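Local structure of DNA ligase (Aquifex aeolicus, 3QWU) at residues Ala131-Glu137 against Val148-Leu154; Tyr140-Ser144 against Met238-Thr242. The protein is a putative ATP-dependent ligase that binds adenosine and calcium and probably joins nucleic acid strands through an adenylated intermediate. All blocks are in the same frame, centred on the assembly; numbering follows the deposited sequence. Where two conformers were deposited one is given.

Interactions 1 and 2 share one excursion of the chain: after strand 127-134 the backbone runs through 140-144, the loop half of interaction 2, and returns at 148-154 to close interaction 1. The two meet where S144 packs on G135 and P136. Interaction 1 is the more buried of the two, though exposed at K149 and E150: a strand pairing inside the RNA ligase family region, held by backbone hydrogen bonds and apolar side chains, with one water bridging E137 and D151 at its loop end. Interaction 2 is a surface contact that ties the loop to helix 233-242, far along the sequence, and its chemistry is ionic, two carboxylates sharing a calcium ion. Adenosine lies beside the first contact and calcium inside the second.

Interaction 1: residues Ala131-Glu137 against Val148-Leu154. With ADN (adenosine), chain C.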
# COMPACT_ATOMS: atom_id res chain seq x y z
N ALA A 131 -4.64 5.33 -30.12
CA ALA A 131 -3.19 5.51 -30.14
C ALA A 131 -2.66 5.91 -28.77
O ALA A 131 -3.36 6.52 -27.96
CB ALA A 131 -2.80 6.59 -31.16
N GLU A 132 -1.39 5.57 -28.56
CA GLU A 132 -0.62 6.05 -27.42
C GLU A 132 0.15 7.29 -27.83
O GLU A 132 0.84 7.26 -28.85
CB GLU A 132 0.39 4.99 -27.00
CG GLU A 132 0.87 5.12 -25.56
CD GLU A 132 -0.19 4.72 -24.51
OE1 GLU A 132 -1.29 4.34 -24.95
OE2 GLU A 132 0.08 4.79 -23.29
N VAL A 133 0.02 8.37 -27.05
CA VAL A 133 0.90 9.52 -27.17
C VAL A 133 2.01 9.43 -26.11
O VAL A 133 1.75 9.18 -24.93
CB VAL A 133 0.14 10.80 -26.96
CG1 VAL A 133 1.06 11.98 -27.15
CG2 VAL A 133 -1.01 10.90 -27.93
N ALA A 134 3.26 9.67 -26.53
CA ALA A 134 4.41 9.38 -25.68
C ALA A 134 5.57 10.28 -26.00
O ALA A 134 5.76 10.71 -27.19
CB ALA A 134 4.83 7.89 -25.81
N GLY A 135 6.37 10.55 -24.98
CA GLY A 135 7.51 11.46 -25.13
C GLY A 135 7.85 12.24 -23.87
O GLY A 135 7.07 12.31 -22.93
N PRO A 136 9.01 12.86 -23.85
CA PRO A 136 9.42 13.47 -22.60
C PRO A 136 8.72 14.80 -22.35
O PRO A 136 8.67 15.27 -21.21
CB PRO A 136 10.90 13.70 -22.80
CG PRO A 136 11.03 13.93 -24.30
CD PRO A 136 10.01 13.02 -24.91
N GLU A 137 8.18 15.43 -23.38
CA GLU A 137 7.50 16.69 -23.18
C GLU A 137 5.97 16.59 -23.35
O GLU A 137 5.39 17.25 -24.19
CB GLU A 137 8.11 17.70 -24.14
CG GLU A 137 9.59 17.85 -23.95
CD GLU A 137 10.23 18.72 -25.01
OE1 GLU A 137 9.53 19.44 -25.76
OE2 GLU A 137 11.45 18.66 -25.12
N VAL A 148 11.78 8.29 -28.11
CA VAL A 148 11.20 9.59 -28.38
C VAL A 148 12.10 10.47 -27.58
O VAL A 148 12.04 10.44 -26.35
CB VAL A 148 9.72 9.79 -27.90
CG1 VAL A 148 9.17 11.04 -28.54
CG2 VAL A 148 8.89 8.64 -28.23
N LYS A 149 12.95 11.20 -28.26
CA LYS A 149 13.95 12.01 -27.57
C LYS A 149 13.39 13.39 -27.21
O LYS A 149 13.90 14.03 -26.31
CB LYS A 149 15.23 12.12 -28.41
CG LYS A 149 15.84 10.73 -28.72
CD LYS A 149 16.47 10.64 -30.11
CE LYS A 149 17.26 9.32 -30.31
NZ LYS A 149 18.14 9.30 -31.57
N GLU A 150 12.33 13.82 -27.89
CA GLU A 150 11.74 15.11 -27.60
C GLU A 150 10.32 15.26 -28.08
O GLU A 150 9.80 14.46 -28.84
CB GLU A 150 12.62 16.26 -28.17
CG GLU A 150 12.51 16.51 -29.68
CD GLU A 150 13.66 15.88 -30.48
OE1 GLU A 150 14.84 16.14 -30.13
OE2 GLU A 150 13.39 15.15 -31.46
N ASP A 151 9.68 16.32 -27.60
CA ASP A 151 8.29 16.62 -27.93
C ASP A 151 7.47 15.38 -27.60
O ASP A 151 7.63 14.81 -26.53
CB ASP A 151 8.20 17.06 -29.41
CG ASP A 151 6.92 17.83 -29.72
OD1 ASP A 151 6.25 18.35 -28.79
OD2 ASP A 151 6.61 17.95 -30.92
N VAL A 152 6.59 14.96 -28.52
CA VAL A 152 5.74 13.80 -28.35
C VAL A 152 5.49 13.23 -29.73
O VAL A 152 5.65 13.92 -30.75
CB VAL A 152 4.37 14.18 -27.77
CG1 VAL A 152 4.45 14.26 -26.31
CG2 VAL A 152 3.93 15.50 -28.35
N GLN A 153 5.06 11.97 -29.73
CA GLN A 153 4.86 11.18 -30.93
C GLN A 153 3.68 10.30 -30.61
O GLN A 153 3.37 10.07 -29.45
CB GLN A 153 6.08 10.31 -31.24
CG GLN A 153 7.18 11.04 -32.02
CD GLN A 153 8.37 10.12 -32.33
OE1 GLN A 153 8.19 8.94 -32.62
NE2 GLN A 153 9.61 10.66 -32.22
N LEU A 154 3.04 9.81 -31.66
CA LEU A 154 1.81 9.12 -31.52
C LEU A 154 1.97 7.78 -32.21
O LEU A 154 2.59 7.69 -33.22
CB LEU A 154 0.72 9.98 -32.10
CG LEU A 154 -0.66 9.40 -32.25
CD1 LEU A 154 -1.66 10.54 -32.23
CD2 LEU A 154 -0.66 8.63 -33.54
O5' ADN C . -4.59 -0.72 -20.60
C5' ADN C . -3.41 -0.83 -21.41
C4' ADN C . -3.02 0.55 -21.92
O4' ADN C . -1.72 0.52 -22.58
C3' ADN C . -4.01 1.06 -22.95
O3' ADN C . -5.11 1.79 -22.43
C2' ADN C . -3.16 1.88 -23.91
O2' ADN C . -3.30 3.27 -23.64
C1' ADN C . -1.71 1.46 -23.68
N9 ADN C . -1.09 0.79 -24.84
C8 ADN C . 0.18 0.99 -25.23
N7 ADN C . 0.51 0.25 -26.32
C5 ADN C . -0.60 -0.47 -26.60
C6 ADN C . -0.93 -1.49 -27.60
N6 ADN C . 0.04 -1.83 -28.50
N1 ADN C . -2.20 -2.01 -27.62
C2 ADN C . -3.12 -1.64 -26.68
N3 ADN C . -2.86 -0.72 -25.70
C4 ADN C . -1.66 -0.12 -25.64
O HOH W 1 5.14 19.00 -26.11
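The carbonyl oxygen of Q153 is gripped twice by the opposite strand: A134 N donates a hydrogen bond of 2.9 Å to Q153 O, nearly end-on to the carbonyl (167°), and the CA-H of V133 closes on the same oxygen. This is antiparallel pairing of strand 127-134 with strand 153-161 at the edge of a four-stranded sheet in what is probably the adenylation domain. Q153 N returns the bond to A134 O at 2.9 Å. On the face carrying V133 and L154, V133 CG1 lies 4.0 Å from V152 CB, while helix 106-115 covers V133, V152 and L154; further along, A131 CB rests on L154 CG. Regular pairing stops before G135, where a CB would run into D151 O. Beyond it E137 N reaches D151 O at 3.3 Å, and a water donates to both E137 O and D151 OD1; R111 takes the other D151 oxygen in a salt bridge. E132 turns the other way: CG sits anti to the backbone N (chi1 -158°) and the chain bends at chi2, carrying the carboxylate off to the nucleoside. There G83 N holds OE2, and E132 OE1 accepts a 2.6 Å hydrogen bond from adenosine O2'.

Interaction 2: residues Tyr140-Ser144 against Met238-Thr242; sequences YIEES and MDIKT. With CA (calcium ion), chain D.
E143 and D239 close tightly on one calcium ion, their carboxylate planes 78° apart: E143 OE1 and D239 OD1 each bind it at 2.5 Å. Those two oxygens sit only 3.1 Å from each other, a spacing that the cation probably makes tolerable. E143 binds through one oxygen; OE2 turns instead against the helix, 3.2 Å from M238 CB. With CG anti to its carbonyl carbon (chi1 -72°) and the chain extended beyond, E143 spans the gap between loop and helix, crossing T242 at about a right angle. The metal thus bridges the loop between strands 127-134 and 153-161 to helix 233-242, and D82 completes the trio of protein ligands. Within the helix, M238 O accepts T242 N and, from the opposite face of its plane, T242 OG1 at 3.0 Å, while T242 CG2 flanks E143 CG at 3.8 Å. With an alanine in place of T242, a gap would probably open beside E143 CG and M238 O would lose its hydroxyl partner. Two waters also bind the ion. The looser part is by T242 O, where exposed E142 skirts the helix; in one of two modelled conformers its OE1 salt-bridges K304, which also hydrogen-bonds T242 O.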
# COMPACT_ATOMS: atom_id res chain seq x y z
N TYR A 140 1.11 14.64 -19.03
CA TYR A 140 0.48 13.63 -18.19
C TYR A 140 1.44 12.67 -17.44
O TYR A 140 1.11 12.17 -16.39
CB TYR A 140 -0.45 12.80 -19.05
CG TYR A 140 -1.64 13.57 -19.55
CD1 TYR A 140 -2.59 14.00 -18.68
CD2 TYR A 140 -1.77 13.90 -20.89
CE1 TYR A 140 -3.69 14.69 -19.13
CE2 TYR A 140 -2.83 14.59 -21.36
CZ TYR A 140 -3.81 15.00 -20.47
OH TYR A 140 -4.90 15.69 -20.91
N ILE A 141 2.62 12.44 -18.00
CA ILE A 141 3.48 11.33 -17.64
C ILE A 141 4.91 11.87 -17.72
O ILE A 141 5.34 12.40 -18.75
CB ILE A 141 3.25 10.18 -18.67
CG1 ILE A 141 1.83 9.60 -18.50
CG2 ILE A 141 4.26 9.05 -18.56
CD1 ILE A 141 1.55 9.02 -17.12
N GLU A 142 5.63 11.80 -16.61
CA GLU A 142 7.02 12.20 -16.50
C GLU A 142 7.88 11.33 -17.41
O GLU A 142 8.75 11.80 -18.12
CB GLU A 142 7.39 11.98 -15.04
CG GLU A 142 8.82 12.17 -14.66
CD GLU A 142 9.08 11.57 -13.28
OE1 GLU A 142 8.07 11.29 -12.57
OE2 GLU A 142 10.28 11.36 -12.94
N GLU A 143 7.62 10.01 -17.35
CA GLU A 143 8.40 9.00 -18.11
C GLU A 143 8.22 9.11 -19.63
O GLU A 143 7.17 9.53 -20.12
CB GLU A 143 7.99 7.54 -17.72
CG GLU A 143 8.45 7.03 -16.32
CD GLU A 143 8.13 5.53 -16.09
OE1 GLU A 143 6.94 5.16 -15.90
OE2 GLU A 143 9.10 4.69 -16.09
N SER A 144 9.24 8.66 -20.34
CA SER A 144 9.26 8.61 -21.80
C SER A 144 9.76 7.25 -22.23
O SER A 144 10.57 6.66 -21.55
CB SER A 144 10.26 9.65 -22.32
OG SER A 144 10.10 9.89 -23.70
N MET A 238 10.50 0.86 -12.46
CA MET A 238 10.49 2.28 -12.76
C MET A 238 9.14 2.90 -12.31
O MET A 238 9.10 4.02 -11.87
CB MET A 238 10.62 2.51 -14.27
CG MET A 238 11.92 2.94 -14.83
SD MET A 238 12.96 4.15 -13.91
CE MET A 238 13.95 2.95 -12.94
N ASP A 239 8.04 2.17 -12.47
CA ASP A 239 6.78 2.69 -11.94
C ASP A 239 6.87 2.91 -10.46
O ASP A 239 6.41 3.96 -9.99
CB ASP A 239 5.58 1.81 -12.24
CG ASP A 239 5.18 1.86 -13.69
OD1 ASP A 239 5.60 2.78 -14.42
OD2 ASP A 239 4.44 0.96 -14.10
N ILE A 240 7.48 1.98 -9.71
CA ILE A 240 7.51 2.16 -8.28
C ILE A 240 8.31 3.41 -7.99
O ILE A 240 7.84 4.30 -7.29
CB ILE A 240 8.06 0.92 -7.56
CG1 ILE A 240 7.16 -0.26 -7.84
CG2 ILE A 240 8.09 1.18 -6.08
CD1 ILE A 240 7.58 -1.54 -7.20
N LYS A 241 9.47 3.53 -8.61
CA LYS A 241 10.35 4.69 -8.39
C LYS A 241 9.77 6.03 -8.77
O LYS A 241 9.87 7.00 -7.99
CB LYS A 241 11.66 4.51 -9.16
CG LYS A 241 12.55 5.77 -9.29
CD LYS A 241 13.84 5.71 -8.50
CE LYS A 241 14.73 6.95 -8.71
NZ LYS A 241 16.19 6.53 -8.96
N THR A 242 9.20 6.14 -9.97
CA THR A 242 8.71 7.43 -10.40
C THR A 242 7.44 7.78 -9.70
O THR A 242 7.01 8.88 -9.81
CB THR A 242 8.46 7.49 -11.91
OG1 THR A 242 7.52 6.49 -12.20
CG2 THR A 242 9.76 7.20 -12.71
CA CA D . 6.49 2.83 -16.80
O HOH W 2 4.96 1.21 -16.54
O HOH W 3 4.35 3.77 -16.67